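Side-chain contacts in hypothetical protein (Nostoc punctiforme, PDB 2INB), which probably acts with XisF and XisI in the site-specific recombination of nitrogen-fixation genes in cyanobacteria, and has a fold related to PDDEXK nucleases: residues 19-24 against 52-57; 124-129 against 133-138. All coordinates share one frame; numbering follows the deposited sequence.

Interaction 1 of 2, residues 19-24 against 52-57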
# COMPACT_ATOMS: atom_id res chain seq x y z
N ASP A 19 -15.45 4.28 -24.54
CA ASP A 19 -16.28 5.25 -23.80
C ASP A 19 -15.87 6.70 -24.19
O ASP A 19 -16.26 7.65 -23.52
CB ASP A 19 -16.19 5.03 -22.28
CG ASP A 19 -17.20 3.98 -21.73
OD1 ASP A 19 -17.71 3.16 -22.53
OD2 ASP A 19 -17.43 4.06 -20.51
N GLY A 20 -15.05 6.84 -25.21
CA GLY A 20 -14.69 8.14 -25.74
C GLY A 20 -13.62 8.89 -25.02
O GLY A 20 -13.44 10.10 -25.25
N TRP A 21 -12.84 8.16 -24.22
CA TRP A 21 -11.63 8.77 -23.58
C TRP A 21 -10.46 8.78 -24.55
O TRP A 21 -10.23 7.83 -25.32
CB TRP A 21 -11.27 8.02 -22.28
CG TRP A 21 -12.34 8.08 -21.23
CD1 TRP A 21 -13.48 7.29 -21.12
CD2 TRP A 21 -12.43 9.05 -20.16
NE1 TRP A 21 -14.23 7.72 -20.04
CE2 TRP A 21 -13.62 8.79 -19.45
CE3 TRP A 21 -11.61 10.13 -19.72
CZ2 TRP A 21 -14.00 9.54 -18.34
CZ3 TRP A 21 -12.00 10.88 -18.66
CH2 TRP A 21 -13.20 10.60 -17.98
N GLN A 22 -9.70 9.87 -24.47
CA GLN A 22 -8.45 10.00 -25.16
C GLN A 22 -7.31 9.64 -24.22
O GLN A 22 -7.20 10.23 -23.14
CB GLN A 22 -8.28 11.44 -25.65
CG GLN A 22 -7.15 11.58 -26.66
CD GLN A 22 -6.65 13.02 -26.84
OE1 GLN A 22 -7.38 13.99 -26.58
NE2 GLN A 22 -5.41 13.15 -27.26
N ILE A 23 -6.47 8.67 -24.61
CA ILE A 23 -5.28 8.36 -23.84
C ILE A 23 -4.18 9.34 -24.21
O ILE A 23 -3.85 9.48 -25.40
CB ILE A 23 -4.78 6.90 -24.04
CG1 ILE A 23 -5.96 5.90 -24.05
CG2 ILE A 23 -3.62 6.52 -23.06
CD1 ILE A 23 -6.70 5.81 -22.82
N THR A 24 -3.68 10.06 -23.21
CA THR A 24 -2.67 11.11 -23.46
C THR A 24 -1.26 10.77 -22.99
O THR A 24 -0.27 11.34 -23.52
CB THR A 24 -3.06 12.42 -22.81
OG1 THR A 24 -3.20 12.21 -21.40
CG2 THR A 24 -4.36 12.96 -23.38
N GLU A 52 -13.50 15.51 -22.96
CA GLU A 52 -14.06 16.87 -22.83
C GLU A 52 -13.53 17.61 -21.61
O GLU A 52 -14.29 18.14 -20.80
CB GLU A 52 -15.57 16.83 -22.78
CG GLU A 52 -16.19 16.33 -24.08
CD GLU A 52 -16.63 14.90 -23.98
OE1 GLU A 52 -16.92 14.46 -22.84
OE2 GLU A 52 -16.74 14.25 -25.03
N GLY A 53 -12.22 17.65 -21.49
CA GLY A 53 -11.62 18.42 -20.39
C GLY A 53 -11.61 17.80 -18.98
O GLY A 53 -10.96 18.33 -18.08
N GLU A 54 -12.31 16.69 -18.78
CA GLU A 54 -12.24 15.89 -17.54
C GLU A 54 -10.97 15.04 -17.66
O GLU A 54 -10.82 14.29 -18.64
CB GLU A 54 -13.48 14.99 -17.42
CG GLU A 54 -13.50 14.19 -16.13
CD GLU A 54 -14.73 13.29 -15.87
OE1 GLU A 54 -15.71 13.23 -16.69
OE2 GLU A 54 -14.66 12.61 -14.81
N LYS A 55 -10.06 15.15 -16.70
CA LYS A 55 -8.80 14.44 -16.72
C LYS A 55 -8.82 13.33 -15.65
O LYS A 55 -9.23 13.57 -14.48
CB LYS A 55 -7.65 15.44 -16.40
CG LYS A 55 -7.46 16.44 -17.53
CD LYS A 55 -6.34 17.44 -17.25
CE LYS A 55 -6.07 18.28 -18.51
N ILE A 56 -8.30 12.17 -16.03
CA ILE A 56 -8.16 11.08 -15.07
C ILE A 56 -6.80 10.39 -15.20
O ILE A 56 -6.07 10.54 -16.21
CB ILE A 56 -9.28 9.99 -15.25
CG1 ILE A 56 -9.14 9.30 -16.62
CG2 ILE A 56 -10.69 10.65 -15.13
CD1 ILE A 56 -10.18 8.13 -16.86
N ALA A 57 -6.48 9.62 -14.16
CA ALA A 57 -5.35 8.71 -14.17
C ALA A 57 -5.85 7.37 -13.70
O ALA A 57 -6.71 7.30 -12.85
CB ALA A 57 -4.19 9.18 -13.21
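Trp21 reaches across to Glu54 and Ile56 from a backbone well apart from theirs, the nearest CA pair, Trp21 and Glu52, being 8.5 Å apart. Strand 47-51 runs between 22-25 and 54-60 in the sheet, and the indole spans the interval. With CG beside the backbone N and opposite the carbonyl carbon (chi1 -62°), the benzo end of the indole (CE3, CZ3, CH2) reaches 52-57. Ile56 lies across it at about a right angle, and its CD1 sits over one face in a CH-pi contact, 3.8 Å from the centroid of the six-membered ring of Trp21. The extended Glu54 passes the end of the ring, its CD 3.7 Å from Trp21 CH2, ring and carboxylate planes 67° apart; its OE2 is hydrogen-bonded to a glycerol, probably from the crystallisation liquor. Cutting Trp21 back to an alanine is likely to cost Ile56 CD1 this indole face, though not Trp138, and open a gap between the turn after helix 7-18 and strand 54-60. Leu16 touches both Trp21 and Ile56. Gly20, with positive phi, is the C-prime residue of the Schellman motif that ends helix 7-18 and turns the chain into the edge strand of the mixed sheet.

Interaction 2 of 2, residues 124-129 against 133-138; sequences KMLIYD and EVIFQW
Leu126 and Trp138, a non-hydrogen-bonded antiparallel pair, lie side by side and point the same way, with the leucine's CD1 branch over one face of the six-membered ring in a CH-pi contact. The leucine CG stands opposite its backbone N (chi1 -178°), which swings the methyl groups onto the indole. Ile135 joins them on the same face of the indole, toward its pyrrole part, its CG2 3.5 Å from Leu126 CD1, while Tyr97 meets Trp138 edge-to-face. On the other side of the hairpin, Ile127 runs alongside Phe136 and puts CG2 at the edge of the phenyl ring, 4.0 Å from CD2 of Phe136. Further along, Asp129 CB packs on Val134 CG2 at 3.8 Å, while Asp129 OD1 is hydrogen-bonded to Gln132 N in the turn.

A classic beta bulge sets these positions: Phe136 and Gln137 both face Ile127, whose carbonyl O takes Phe136 N at 2.8 Å, in the carbonyl plane, and Gln137 N at 3.3 Å, tilted 15° from it. Ile127 N returns a nearly straight bond to Gln137 O (2.8 Å, 167°). At the turn, a G1 bulge sets Glu133 and Val134 opposite Asp129, whose N gives a 2.8 Å bond to Val134 O. Backbone bonds thus fix the register, and the Ile127 carbonyl, gripped by two donors, absorbs the extra residue of the classic bulge, while side chain to side chain the strands meet through apolar contacts.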
# COMPACT_ATOMS: atom_id res chain seq x y z
N LYS A 124 -11.26 5.26 -5.40
CA LYS A 124 -12.13 5.32 -6.56
C LYS A 124 -11.73 4.18 -7.49
O LYS A 124 -10.53 3.91 -7.64
CB LYS A 124 -11.97 6.68 -7.23
CG LYS A 124 -12.32 7.86 -6.36
CD LYS A 124 -12.20 9.16 -7.15
CE LYS A 124 -12.31 10.37 -6.28
NZ LYS A 124 -13.62 10.48 -5.63
N MSE A 125 -12.71 3.54 -8.13
CA MSE A 125 -12.38 2.38 -8.96
C MSE A 125 -13.01 2.44 -10.36
O MSE A 125 -14.05 3.08 -10.58
CB MSE A 125 -12.76 1.08 -8.25
CG MSE A 125 -11.96 0.86 -6.98
SE MSE A 125 -12.52 -0.79 -6.06
CE MSE A 125 -14.29 -0.09 -5.59
N LEU A 126 -12.34 1.79 -11.30
CA LEU A 126 -12.84 1.57 -12.64
C LEU A 126 -13.03 0.07 -12.77
O LEU A 126 -12.05 -0.67 -12.73
CB LEU A 126 -11.85 2.14 -13.65
CG LEU A 126 -12.21 2.05 -15.13
CD1 LEU A 126 -13.59 2.69 -15.35
CD2 LEU A 126 -11.12 2.69 -15.99
N ILE A 127 -14.27 -0.39 -12.85
CA ILE A 127 -14.51 -1.81 -12.99
C ILE A 127 -14.66 -2.12 -14.47
O ILE A 127 -15.57 -1.58 -15.14
CB ILE A 127 -15.74 -2.27 -12.24
CG1 ILE A 127 -15.74 -1.72 -10.80
CG2 ILE A 127 -15.80 -3.81 -12.26
CD1 ILE A 127 -14.49 -2.02 -10.01
N TYR A 128 -13.80 -3.01 -14.97
CA TYR A 128 -13.77 -3.34 -16.42
C TYR A 128 -14.03 -4.82 -16.65
O TYR A 128 -13.58 -5.67 -15.89
CB TYR A 128 -12.47 -2.92 -17.09
CG TYR A 128 -11.18 -3.59 -16.60
CD1 TYR A 128 -10.49 -3.09 -15.48
CD2 TYR A 128 -10.58 -4.64 -17.29
CE1 TYR A 128 -9.32 -3.67 -15.04
CE2 TYR A 128 -9.39 -5.21 -16.86
CZ TYR A 128 -8.76 -4.73 -15.76
OH TYR A 128 -7.56 -5.31 -15.41
N ASP A 129 -14.72 -5.11 -17.73
CA ASP A 129 -14.97 -6.48 -18.12
C ASP A 129 -13.89 -6.89 -19.09
O ASP A 129 -13.71 -6.25 -20.11
CB ASP A 129 -16.37 -6.61 -18.73
CG ASP A 129 -16.68 -8.03 -19.11
OD1 ASP A 129 -16.34 -8.45 -20.22
OD2 ASP A 129 -17.21 -8.77 -18.26
N GLU A 133 -13.93 -6.22 -22.99
CA GLU A 133 -13.06 -5.05 -22.96
C GLU A 133 -13.92 -3.76 -22.93
O GLU A 133 -13.84 -2.93 -23.83
CB GLU A 133 -12.08 -5.01 -24.13
CG GLU A 133 -11.30 -6.30 -24.35
CD GLU A 133 -10.25 -6.16 -25.46
OE1 GLU A 133 -10.62 -5.81 -26.60
OE2 GLU A 133 -9.07 -6.33 -25.16
N VAL A 134 -14.73 -3.65 -21.90
CA VAL A 134 -15.62 -2.51 -21.71
C VAL A 134 -15.61 -2.08 -20.25
O VAL A 134 -15.28 -2.85 -19.33
CB VAL A 134 -17.08 -2.85 -22.10
CG1 VAL A 134 -17.16 -3.19 -23.59
CG2 VAL A 134 -17.65 -3.97 -21.21
N ILE A 135 -15.93 -0.80 -20.04
CA ILE A 135 -16.14 -0.28 -18.69
C ILE A 135 -17.56 -0.66 -18.20
O ILE A 135 -18.56 -0.33 -18.84
CB ILE A 135 -15.99 1.26 -18.62
CG1 ILE A 135 -14.58 1.65 -19.02
CG2 ILE A 135 -16.38 1.81 -17.23
CD1 ILE A 135 -14.28 3.18 -18.96
N PHE A 136 -17.62 -1.34 -17.03
CA PHE A 136 -18.86 -1.79 -16.42
C PHE A 136 -19.36 -0.80 -15.38
O PHE A 136 -20.58 -0.57 -15.30
CB PHE A 136 -18.62 -3.13 -15.73
CG PHE A 136 -19.76 -3.58 -14.86
CD1 PHE A 136 -20.97 -3.88 -15.41
CD2 PHE A 136 -19.62 -3.67 -13.46
CE1 PHE A 136 -22.03 -4.34 -14.62
CE2 PHE A 136 -20.68 -4.07 -12.68
CZ PHE A 136 -21.88 -4.41 -13.26
N GLN A 137 -18.47 -0.19 -14.59
CA GLN A 137 -18.92 0.72 -13.54
C GLN A 137 -17.76 1.62 -13.09
O GLN A 137 -16.61 1.22 -13.08
CB GLN A 137 -19.41 -0.10 -12.34
CG GLN A 137 -20.20 0.73 -11.35
CD GLN A 137 -20.83 -0.14 -10.30
OE1 GLN A 137 -20.91 -1.36 -10.45
NE2 GLN A 137 -21.25 0.47 -9.21
N TRP A 138 -18.09 2.87 -12.80
CA TRP A 138 -17.22 3.77 -12.05
C TRP A 138 -17.71 3.85 -10.62
O TRP A 138 -18.91 4.03 -10.38
CB TRP A 138 -17.28 5.13 -12.67
CG TRP A 138 -16.77 5.27 -14.07
CD1 TRP A 138 -17.50 5.22 -15.22
CD2 TRP A 138 -15.43 5.48 -14.46
NE1 TRP A 138 -16.69 5.44 -16.33
CE2 TRP A 138 -15.41 5.60 -15.87
CE3 TRP A 138 -14.24 5.70 -13.76
CZ2 TRP A 138 -14.25 5.91 -16.56
CZ3 TRP A 138 -13.07 5.92 -14.46
CH2 TRP A 138 -13.09 6.05 -15.85

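In the fold
Interactions 1 and 2 belong to the same mixed sheet, with their centres 14 Å apart. The pair 124-129 and 133-138 is a hairpin of adjacent strands at one border, held by backbone hydrogen bonds and only partly buried. The pair 19-24 and 52-57 joins the turn leading into edge strand 22-25 to strand 54-60, across 47-51; it rests on packing, of the indole against side chains and one carbonyl, without hydrogen bonds between the segments, and two of its three touching residues are buried. The two meet through Trp138: its CH2 lies 3.7 Å from Ile56 CD1 and its CZ2 3.9 Å from Trp21 NE1. Asp19 also packs on Ile135. Helix 7-18 packs on both interactions, meeting Tyr128 through Phe8, Val11 and Val12.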